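Local coordinates for protein alpha-L-rhamnosidase (Klebsiella oxytoca, PDB 4XHC) that hydrolyses terminal alpha-L-rhamnosyl linkages in glycosides, as a family GH78 alpha-L-rhamnosidase, and binds rhamnose in its pocket, at residues 82-87 and 93-98. Residues are numbered along the deposited sequence; the frame is centred on the assembly and turned at random.
Sequences AAFYQR and DSVIID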
# COMPACT_ATOMS: atom_id res chain seq x y z
N ALA A 82 -9.34 22.28 12.23
CA ALA A 82 -10.60 22.09 12.95
C ALA A 82 -11.80 22.03 11.99
O ALA A 82 -12.74 21.26 12.22
CB ALA A 82 -10.78 23.20 13.98
N ALA A 83 -11.75 22.84 10.93
CA ALA A 83 -12.80 22.86 9.90
C ALA A 83 -12.71 21.66 8.95
O ALA A 83 -13.74 21.15 8.48
CB ALA A 83 -12.73 24.16 9.11
N PHE A 84 -11.50 21.21 8.67
CA PHE A 84 -11.30 19.99 7.88
C PHE A 84 -11.80 18.75 8.62
O PHE A 84 -12.29 17.81 7.98
CB PHE A 84 -9.83 19.82 7.47
CG PHE A 84 -9.53 18.51 6.78
CD1 PHE A 84 -10.05 18.23 5.52
CD2 PHE A 84 -8.75 17.54 7.41
CE1 PHE A 84 -9.79 17.02 4.90
CE2 PHE A 84 -8.49 16.33 6.79
CZ PHE A 84 -9.01 16.07 5.53
N TYR A 85 -11.68 18.73 9.95
CA TYR A 85 -12.16 17.58 10.73
C TYR A 85 -13.69 17.47 10.77
O TYR A 85 -14.23 16.44 11.20
CB TYR A 85 -11.59 17.59 12.17
CG TYR A 85 -10.07 17.54 12.28
CD1 TYR A 85 -9.29 16.81 11.38
CD2 TYR A 85 -9.41 18.19 13.33
CE1 TYR A 85 -7.91 16.75 11.50
CE2 TYR A 85 -8.03 18.13 13.45
CZ TYR A 85 -7.29 17.42 12.53
OH TYR A 85 -5.92 17.37 12.64
N GLN A 86 -14.38 18.52 10.32
CA GLN A 86 -15.83 18.52 10.13
C GLN A 86 -16.26 18.01 8.76
O GLN A 86 -17.44 17.75 8.56
CB GLN A 86 -16.40 19.93 10.33
CG GLN A 86 -16.19 20.53 11.71
CD GLN A 86 -16.78 19.67 12.83
OE1 GLN A 86 -17.94 19.25 12.80
NE2 GLN A 86 -15.97 19.42 13.84
N ARG A 87 -15.34 17.89 7.81
CA ARG A 87 -15.71 17.51 6.44
C ARG A 87 -15.96 16.02 6.30
O ARG A 87 -15.31 15.20 6.93
CB ARG A 87 -14.64 17.91 5.43
CG ARG A 87 -14.76 19.34 4.93
CD ARG A 87 -13.79 19.61 3.79
NE ARG A 87 -14.18 18.92 2.57
CZ ARG A 87 -13.44 18.87 1.46
NH1 ARG A 87 -12.25 19.46 1.41
NH2 ARG A 87 -13.89 18.22 0.40
N ASP A 93 -12.75 12.95 -3.70
CA ASP A 93 -12.37 14.13 -2.91
C ASP A 93 -10.93 14.02 -2.46
O ASP A 93 -10.45 12.94 -2.17
CB ASP A 93 -13.28 14.30 -1.69
CG ASP A 93 -14.70 14.73 -2.06
OD1 ASP A 93 -14.92 15.21 -3.20
OD2 ASP A 93 -15.60 14.60 -1.20
N SER A 94 -10.23 15.15 -2.43
CA SER A 94 -8.83 15.17 -2.00
C SER A 94 -8.41 16.53 -1.44
O SER A 94 -8.96 17.56 -1.82
CB SER A 94 -7.90 14.78 -3.15
OG SER A 94 -7.62 15.88 -3.98
N VAL A 95 -7.45 16.53 -0.53
CA VAL A 95 -6.97 17.77 0.07
C VAL A 95 -5.46 17.76 0.15
O VAL A 95 -4.84 16.71 0.02
CB VAL A 95 -7.51 17.94 1.49
CG1 VAL A 95 -9.01 18.19 1.44
CG2 VAL A 95 -7.20 16.72 2.34
N ILE A 96 -4.88 18.94 0.33
CA ILE A 96 -3.45 19.06 0.62
C ILE A 96 -3.23 19.69 1.99
O ILE A 96 -3.70 20.80 2.24
CB ILE A 96 -2.72 19.89 -0.43
CG1 ILE A 96 -2.83 19.23 -1.81
CG2 ILE A 96 -1.25 20.04 -0.03
CD1 ILE A 96 -2.36 20.10 -2.95
N ILE A 97 -2.53 18.96 2.85
CA ILE A 97 -2.22 19.40 4.21
C ILE A 97 -0.82 20.02 4.27
O ILE A 97 0.18 19.35 3.96
CB ILE A 97 -2.26 18.22 5.21
CG1 ILE A 97 -3.54 17.38 5.06
CG2 ILE A 97 -2.14 18.72 6.64
CD1 ILE A 97 -4.80 18.06 5.51
N ASP A 98 -0.74 21.29 4.64
CA ASP A 98 0.54 21.97 4.87
C ASP A 98 0.93 21.77 6.31
O ASP A 98 0.21 22.22 7.20
CB ASP A 98 0.40 23.47 4.57
CG ASP A 98 1.72 24.23 4.64
OD1 ASP A 98 2.77 23.65 5.01
OD2 ASP A 98 1.71 25.43 4.32
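Both methyl groups of Val95 meet the far end of the Phe84 ring: CG1 lies 3.7 Å from CE1, while CG2 lies 3.7 Å from both CE1 and CZ of Phe84. The two side chains approach from opposite directions, and CG2 reaches the ring obliquely. Ile97, two residues on and also pointing toward the helix, brings CD1 over one ring face, 4.2 Å above the plane and offset toward the rim. Phe84 extends this far because its CG stands anti to the backbone N (chi1 173°), which carries the ring from the short helix to the strand. Arg87 runs past Val95 in the opposite direction, bends at chi3 (71°), and lays NH1 3.5 Å from Val95 CG1. Its NH2 remains 4.3 Å from Asp93 OD2, too far for a salt bridge; that oxygen accepts a hydrogen bond from Ser90 N instead. A type I turn from Phe84 to Arg87, closed by Arg87 N to Phe84 O, sends both side chains toward the strand. Strand 94-99 is itself held between strands 59-65 and 175-182 of an antiparallel sheet, and Val60 also touches Phe84 and Ile97. With no hydrogen bond across it, the contact joins the short helix and following turn to this N-terminal-domain sheet mainly through apolar packing, with the Arg87 guanidinium against Val95; the opposite charges of Arg87 and Asp93 probably add only modest attraction.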